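Probable fatty acyl-CoA transferase Rv3272 (Mycobacterium tuberculosis, PDB 5YX6) probably takes part in fatty acid metabolism as a family III CoA transferase, binding fatty acyl-CoAs of varying chain length with highest affinity for palmitoyl-CoA. Local coordinates at residues F254-G259 against K313-W318; Y260-A265 against M328-H333; Q272-L277 against Q320-N325. All blocks are in the same frame, centred on the assembly; numbering follows the deposited sequence.

Contact 1: residues F254-G259 against K313-W318; sequences FRTADG and KTATEW
T256 and T314 share one torsional solution: each sets its OG1 between its own backbone N and carbonyl carbon (chi1 74° and 71°), so that both hydroxyls bend back onto nearby main chain. T256 OG1 accepts from D258 N at 3.1 Å, which makes an ST turn, and donates to G259 O at 2.8 Å. G259 O also accepts from T256 N, so two bonds close the turn after strand 253-255. T314 is the N-cap of helix 315-324. Its OG1 accepts from E317 N at 3.3 Å, while E317 OE1 accepts from T314 N at 2.9 Å, completing a capping box.

Turn and cap are then joined by main chain. A257 N donates to K313 O at 3.1 Å, and A315 N donates to D258 O at 3.3 Å along a nearly straight path (168° at the hydrogen). The methyls of both threonines make carbon contacts alongside: T256 CG2 meets W318 CD1 obliquely at 4.0 Å, and T314 CG2 lies against D258 CB. W318 NE1 binds L310 O. First-turn amides of a helix lack acceptors within it; here the cap supplies one and the facing turn another, consistent with a helix start held by its own capping box and by the turn that follows strand 253-255.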
# COMPACT_ATOMS: atom_id res chain seq x y z
N PHE A 254 -1.74 12.22 -22.40
CA PHE A 254 -1.64 13.06 -23.60
C PHE A 254 -2.99 13.62 -24.05
O PHE A 254 -4.01 12.93 -23.99
CB PHE A 254 -1.00 12.28 -24.75
CG PHE A 254 0.37 11.72 -24.43
CD1 PHE A 254 1.50 12.49 -24.62
CD2 PHE A 254 0.51 10.43 -23.94
CE1 PHE A 254 2.76 11.98 -24.33
CE2 PHE A 254 1.76 9.92 -23.65
CZ PHE A 254 2.89 10.70 -23.84
N ARG A 255 -3.00 14.87 -24.52
CA ARG A 255 -4.19 15.44 -25.13
C ARG A 255 -4.59 14.70 -26.40
O ARG A 255 -3.74 14.28 -27.18
CB ARG A 255 -4.00 16.91 -25.46
CG ARG A 255 -4.03 17.83 -24.25
CD ARG A 255 -3.92 19.30 -24.65
NE ARG A 255 -5.07 19.73 -25.46
CZ ARG A 255 -6.28 20.01 -24.97
NH1 ARG A 255 -6.53 19.88 -23.67
NH2 ARG A 255 -7.24 20.40 -25.80
N THR A 256 -5.89 14.53 -26.57
CA THR A 256 -6.44 14.03 -27.81
C THR A 256 -7.50 15.02 -28.30
O THR A 256 -7.55 16.15 -27.82
CB THR A 256 -7.07 12.65 -27.64
OG1 THR A 256 -8.31 12.78 -26.93
CG2 THR A 256 -6.15 11.75 -26.85
N ALA A 257 -8.34 14.59 -29.23
CA ALA A 257 -9.41 15.44 -29.73
C ALA A 257 -10.46 15.65 -28.64
O ALA A 257 -11.09 16.70 -28.56
CB ALA A 257 -10.05 14.84 -30.97
N ASP A 258 -10.62 14.64 -27.80
CA ASP A 258 -11.61 14.68 -26.74
C ASP A 258 -11.14 13.87 -25.54
O ASP A 258 -11.14 12.63 -25.57
CB ASP A 258 -12.96 14.16 -27.24
CG ASP A 258 -14.06 14.29 -26.20
OD1 ASP A 258 -13.92 15.13 -25.27
OD2 ASP A 258 -15.06 13.54 -26.30
N GLY A 259 -10.73 14.58 -24.49
CA GLY A 259 -10.28 13.93 -23.28
C GLY A 259 -8.80 13.61 -23.36
O GLY A 259 -8.15 13.87 -24.38
N LYS A 313 -8.34 11.75 -33.31
CA LYS A 313 -9.34 10.87 -32.72
C LYS A 313 -9.62 11.21 -31.26
O LYS A 313 -8.78 11.83 -30.59
CB LYS A 313 -8.90 9.40 -32.82
CG LYS A 313 -8.79 8.83 -34.23
CD LYS A 313 -8.00 7.51 -34.21
CE LYS A 313 -8.35 6.59 -35.36
NZ LYS A 313 -8.10 7.22 -36.69
N THR A 314 -10.78 10.80 -30.76
CA THR A 314 -11.08 10.87 -29.34
C THR A 314 -10.23 9.86 -28.58
O THR A 314 -9.75 8.87 -29.15
CB THR A 314 -12.56 10.59 -29.04
OG1 THR A 314 -12.84 9.20 -29.27
CG2 THR A 314 -13.44 11.43 -29.93
N ALA A 315 -10.03 10.10 -27.29
CA ALA A 315 -9.23 9.21 -26.45
C ALA A 315 -9.81 7.80 -26.41
O ALA A 315 -9.07 6.82 -26.42
CB ALA A 315 -9.09 9.78 -25.05
N THR A 316 -11.13 7.69 -26.36
CA THR A 316 -11.78 6.38 -26.37
C THR A 316 -11.41 5.61 -27.63
O THR A 316 -11.13 4.41 -27.58
CB THR A 316 -13.31 6.50 -26.27
OG1 THR A 316 -13.66 7.09 -25.02
CG2 THR A 316 -13.97 5.13 -26.35
N GLU A 317 -11.41 6.30 -28.76
CA GLU A 317 -11.04 5.67 -30.03
C GLU A 317 -9.58 5.22 -30.02
O GLU A 317 -9.26 4.12 -30.47
CB GLU A 317 -11.30 6.61 -31.20
CG GLU A 317 -12.78 6.82 -31.48
CD GLU A 317 -13.05 8.04 -32.36
OE1 GLU A 317 -12.13 8.88 -32.54
OE2 GLU A 317 -14.19 8.17 -32.86
N TRP A 318 -8.69 6.08 -29.53
CA TRP A 318 -7.28 5.71 -29.45
C TRP A 318 -7.06 4.53 -28.49
O TRP A 318 -6.21 3.66 -28.76
CB TRP A 318 -6.42 6.89 -29.01
CG TRP A 318 -6.20 7.94 -30.05
CD1 TRP A 318 -6.55 9.26 -29.97
CD2 TRP A 318 -5.56 7.77 -31.32
NE1 TRP A 318 -6.17 9.92 -31.11
CE2 TRP A 318 -5.56 9.03 -31.95
CE3 TRP A 318 -4.98 6.68 -31.98
CZ2 TRP A 318 -5.00 9.24 -33.21
CZ3 TRP A 318 -4.43 6.89 -33.24
CH2 TRP A 318 -4.45 8.15 -33.84

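Contact 2: residues Y260-A265 against M328-H333; sequences YIVISA and MACLAH
Strands 260-264 and 328-331 run antiparallel, the axes of these short segments 4.8 Å apart at closest, and pair tightly at the centre. V262 and C330 form a hydrogen-bonded pair: V262 N meets C330 O at 2.9 Å, nearly along the C=O axis, and C330 N returns to V262 O at 3.0 Å. In the next pair, non-hydrogen-bonded, I263 and A329 draw their CA atoms to 4.4 Å, and A329 CA makes a CA-H...O contact with V262 O. The small A329 CB sits 4.1 Å from I261 CD1, which the extended I261 chain (chi1 -173°) carries toward it, and I263 CG1 is equally near. L322 of helix 315-324 packs over this isoleucine-bearing face, and W318 and V319 join it at I261.

The other face bears V262, S264, M328 and C330, and there the second subunit approaches: its L147 packs on V262 and its I145 on S264. C330 SG, turned between its backbone N and carbonyl carbon, reaches V262 CB.

Toward M328 the pairing opens. S264 N still binds M328 O at 2.9 Å, almost straight, but a water takes the place of the return bond, donating to S264 O and accepting from M328 N at 2.8 Å. M328, bent at chi3 (-51°), lays CE 3.6 Å from S264 OG, whose polar partner is S251 OG. The pairing thus grades from direct amide bonds to a water bridge, so that V262 and C330 satisfy each other's amide and carbonyl directly, while S264 O and M328 N are served by the water.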
# COMPACT_ATOMS: atom_id res chain seq x y z
N TYR A 260 -8.28 13.06 -22.28
CA TYR A 260 -6.88 12.65 -22.24
C TYR A 260 -6.74 11.14 -22.37
O TYR A 260 -7.63 10.38 -21.96
CB TYR A 260 -6.24 13.10 -20.94
CG TYR A 260 -5.73 14.50 -20.96
CD1 TYR A 260 -6.57 15.58 -20.72
CD2 TYR A 260 -4.38 14.76 -21.19
CE1 TYR A 260 -6.09 16.88 -20.73
CE2 TYR A 260 -3.89 16.04 -21.19
CZ TYR A 260 -4.74 17.10 -20.96
OH TYR A 260 -4.24 18.39 -20.97
N ILE A 261 -5.62 10.69 -22.93
CA ILE A 261 -5.31 9.27 -22.96
C ILE A 261 -3.98 9.03 -22.26
O ILE A 261 -3.02 9.77 -22.44
CB ILE A 261 -5.27 8.69 -24.41
CG1 ILE A 261 -5.10 7.17 -24.38
CG2 ILE A 261 -4.15 9.33 -25.23
CD1 ILE A 261 -4.99 6.53 -25.75
N VAL A 262 -3.94 7.98 -21.45
CA VAL A 262 -2.71 7.54 -20.82
C VAL A 262 -2.05 6.44 -21.64
O VAL A 262 -2.68 5.42 -21.91
CB VAL A 262 -2.99 7.03 -19.39
CG1 VAL A 262 -1.72 6.51 -18.76
CG2 VAL A 262 -3.62 8.14 -18.54
N ILE A 263 -0.80 6.64 -22.05
CA ILE A 263 -0.08 5.69 -22.89
C ILE A 263 1.29 5.35 -22.31
O ILE A 263 2.03 6.23 -21.90
CB ILE A 263 0.14 6.22 -24.33
CG1 ILE A 263 -1.19 6.49 -25.04
CG2 ILE A 263 0.96 5.25 -25.13
CD1 ILE A 263 -1.02 7.27 -26.35
N SER A 264 1.63 4.07 -22.29
CA SER A 264 3.00 3.67 -21.98
C SER A 264 3.53 2.75 -23.08
O SER A 264 3.12 1.60 -23.20
CB SER A 264 3.08 2.98 -20.62
OG SER A 264 4.44 2.81 -20.26
N ALA A 265 4.45 3.28 -23.88
CA ALA A 265 4.99 2.55 -25.01
C ALA A 265 6.43 2.99 -25.26
O ALA A 265 6.73 3.67 -26.24
CB ALA A 265 4.14 2.77 -26.25
N MET A 328 -0.06 -0.56 -24.04
CA MET A 328 -0.62 -0.15 -22.77
C MET A 328 -1.20 1.27 -22.85
O MET A 328 -0.47 2.26 -22.98
CB MET A 328 0.43 -0.25 -21.66
CG MET A 328 0.91 -1.67 -21.40
SD MET A 328 2.19 -1.84 -20.13
CE MET A 328 3.40 -0.62 -20.66
N ALA A 329 -2.53 1.36 -22.78
CA ALA A 329 -3.22 2.63 -22.86
C ALA A 329 -4.57 2.54 -22.18
O ALA A 329 -5.20 1.47 -22.19
CB ALA A 329 -3.38 3.06 -24.32
N CYS A 330 -5.02 3.64 -21.59
CA CYS A 330 -6.33 3.69 -20.96
C CYS A 330 -6.82 5.12 -20.80
O CYS A 330 -6.04 6.06 -20.95
CB CYS A 330 -6.29 3.03 -19.58
SG CYS A 330 -5.26 3.96 -18.41
N LEU A 331 -8.11 5.28 -20.51
CA LEU A 331 -8.63 6.57 -20.06
C LEU A 331 -8.27 6.78 -18.60
O LEU A 331 -8.17 5.82 -17.83
CB LEU A 331 -10.15 6.66 -20.22
CG LEU A 331 -10.73 6.44 -21.62
CD1 LEU A 331 -12.25 6.52 -21.57
CD2 LEU A 331 -10.15 7.43 -22.61
N ALA A 332 -8.13 8.04 -18.20
CA ALA A 332 -7.98 8.36 -16.79
C ALA A 332 -9.36 8.49 -16.16
O ALA A 332 -9.89 9.58 -16.04
CB ALA A 332 -7.19 9.64 -16.61
N HIS A 333 -9.94 7.35 -15.79
CA HIS A 333 -11.30 7.31 -15.24
C HIS A 333 -11.40 8.07 -13.94
O HIS A 333 -10.46 8.08 -13.14
CB HIS A 333 -11.77 5.88 -14.98
CG HIS A 333 -11.81 5.00 -16.20
ND1 HIS A 333 -12.76 5.14 -17.18
CD2 HIS A 333 -11.04 3.95 -16.56
CE1 HIS A 333 -12.57 4.22 -18.11
NE2 HIS A 333 -11.53 3.48 -17.76
O HOH W 1 2.63 -0.56 -24.75

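Contact 3: residues Q272-L277 against Q320-N325; sequences QKLCYL and QLLQAN
The carboxamide of N325 offers one face to L277: L277 CD2 lies over it, 4.0 Å from N325 CG and about equally far from the two polar atoms of the group, a van der Waals contact that does not depend on which way the amide is turned. Beside it, L277 CD1 stands over N325 CB, 3.7 Å away, where the group joins its chain. The two side chains cross obliquely, each with CG anti to its own carbonyl carbon. A second flat group, the peptide carbonyl of N325, is met from above its plane: K273 NZ donates to N325 O at 2.9 Å, 27° out of that plane. K273 gets there with an extended chain beyond CG, although its first torsion (chi1 -129°) is far from a staggered position.

The contact joins two helices, 268-277 and 315-324, whose segments 272-277 and 320-324 run past one another at 141° with axes 11.1 Å apart at closest, wide enough for leucine side chains to span the gap. Both probably lie in the small domain that a flexible linker joins to the Rossmann domain. L277 CD1 also meets L322 CD1 at 4.1 Å, and L274 CD1 comes to 4.3 Å from L322 CD2. L322 continues inward onto I261 and I263 of strand 260-264. Farther out, L321 CD2 lies 3.9 Å from L277 O. N325 O lies near the C-terminal end of helix 315-324, so the lysine ammonium sits close to that end, where its charge would probably be favoured by the helix dipole. A benzamidine and a glycerol, probably from the crystallisation liquor, each lie about 4 Å from the K273 side chain.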
# COMPACT_ATOMS: atom_id res chain seq x y z
N GLN A 272 7.82 1.69 -31.74
CA GLN A 272 7.70 1.63 -33.19
C GLN A 272 6.25 1.40 -33.55
O GLN A 272 5.66 2.14 -34.35
CB GLN A 272 8.60 0.53 -33.76
CG GLN A 272 10.09 0.84 -33.63
CD GLN A 272 11.00 -0.39 -33.76
OE1 GLN A 272 10.57 -1.46 -34.19
NE2 GLN A 272 12.26 -0.22 -33.36
N LYS A 273 5.66 0.41 -32.90
CA LYS A 273 4.25 0.10 -33.07
C LYS A 273 3.39 1.37 -32.93
O LYS A 273 2.54 1.67 -33.79
CB LYS A 273 3.86 -0.94 -32.03
CG LYS A 273 3.14 -2.17 -32.51
CD LYS A 273 2.91 -3.07 -31.29
CE LYS A 273 2.32 -4.41 -31.64
NZ LYS A 273 2.24 -5.27 -30.42
N LEU A 274 3.65 2.14 -31.86
CA LEU A 274 2.91 3.37 -31.59
C LEU A 274 3.02 4.38 -32.74
O LEU A 274 2.01 4.87 -33.24
CB LEU A 274 3.41 4.00 -30.29
CG LEU A 274 2.77 5.34 -29.94
CD1 LEU A 274 1.30 5.13 -29.63
CD2 LEU A 274 3.46 6.00 -28.76
N CYS A 275 4.24 4.67 -33.17
CA CYS A 275 4.46 5.60 -34.28
C CYS A 275 3.67 5.24 -35.54
O CYS A 275 3.08 6.11 -36.17
CB CYS A 275 5.94 5.68 -34.62
SG CYS A 275 6.95 6.38 -33.32
N TYR A 276 3.65 3.96 -35.90
CA TYR A 276 2.90 3.57 -37.09
C TYR A 276 1.40 3.73 -36.86
O TYR A 276 0.67 4.14 -37.76
CB TYR A 276 3.23 2.13 -37.52
CG TYR A 276 4.66 1.95 -38.00
CD1 TYR A 276 5.09 2.48 -39.22
CD2 TYR A 276 5.58 1.25 -37.23
CE1 TYR A 276 6.41 2.33 -39.64
CE2 TYR A 276 6.89 1.09 -37.64
CZ TYR A 276 7.31 1.63 -38.84
OH TYR A 276 8.62 1.45 -39.22
N LEU A 277 0.94 3.40 -35.65
CA LEU A 277 -0.49 3.42 -35.36
C LEU A 277 -1.11 4.82 -35.34
O LEU A 277 -2.27 4.98 -35.68
CB LEU A 277 -0.78 2.73 -34.01
CG LEU A 277 -0.66 1.20 -34.01
CD1 LEU A 277 -0.84 0.62 -32.61
CD2 LEU A 277 -1.66 0.57 -34.98
N GLN A 320 -9.19 2.05 -27.73
CA GLN A 320 -9.64 0.90 -28.48
C GLN A 320 -8.60 0.43 -29.50
O GLN A 320 -8.36 -0.77 -29.64
CB GLN A 320 -10.97 1.22 -29.17
CG GLN A 320 -11.53 0.08 -29.99
CD GLN A 320 -13.03 0.21 -30.18
OE1 GLN A 320 -13.66 1.16 -29.69
NE2 GLN A 320 -13.62 -0.75 -30.90
N LEU A 321 -7.99 1.36 -30.22
CA LEU A 321 -7.03 1.01 -31.26
C LEU A 321 -5.71 0.50 -30.67
O LEU A 321 -5.16 -0.49 -31.13
CB LEU A 321 -6.75 2.22 -32.16
CG LEU A 321 -5.69 1.98 -33.25
CD1 LEU A 321 -6.17 0.95 -34.27
CD2 LEU A 321 -5.29 3.28 -33.93
N LEU A 322 -5.21 1.19 -29.67
CA LEU A 322 -3.92 0.85 -29.10
C LEU A 322 -3.96 -0.47 -28.33
O LEU A 322 -2.99 -1.22 -28.33
CB LEU A 322 -3.42 1.98 -28.22
CG LEU A 322 -2.50 3.04 -28.83
CD1 LEU A 322 -2.84 3.34 -30.28
CD2 LEU A 322 -2.59 4.29 -28.02
N GLN A 323 -5.08 -0.75 -27.67
CA GLN A 323 -5.21 -1.99 -26.92
C GLN A 323 -5.36 -3.18 -27.87
O GLN A 323 -4.83 -4.26 -27.62
CB GLN A 323 -6.39 -1.93 -25.94
CG GLN A 323 -6.11 -1.08 -24.70
CD GLN A 323 -7.24 -1.12 -23.66
OE1 GLN A 323 -8.29 -1.73 -23.88
NE2 GLN A 323 -7.03 -0.45 -22.54
N ALA A 324 -6.07 -2.98 -28.98
CA ALA A 324 -6.26 -4.06 -29.94
C ALA A 324 -4.92 -4.49 -30.53
O ALA A 324 -4.79 -5.59 -31.03
CB ALA A 324 -7.24 -3.66 -31.03
N ASN A 325 -3.93 -3.61 -30.46
CA ASN A 325 -2.60 -3.90 -30.97
C ASN A 325 -1.59 -4.12 -29.86
O ASN A 325 -0.38 -4.04 -30.09
CB ASN A 325 -2.13 -2.76 -31.88
CG ASN A 325 -2.80 -2.79 -33.24
OD1 ASN A 325 -3.94 -2.34 -33.41
ND2 ASN A 325 -2.09 -3.33 -34.22

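How the contacts relate
Helix 315-324 takes part in two of the contacts and leads to the third: its N-terminal start is held in contact 1, its later turns pack in contact 3, and strand 328-331 of contact 2 follows it. Contact 2 is the most buried and is governed by main-chain pairing; the second subunit packs against one face of its strands. Contacts 1 and 3 are only partly buried, and part of their polar chemistry lies at opposite ends of the same helix, a threonine-glutamate capping box at one and a lysine at the other. L322 connects contact 3 to the isoleucines of contact 2, and Q323 NE2 probably bonds A329 O. F254 N probably bonds I261 O, tying contact 1 to the sheet that contact 2 continues.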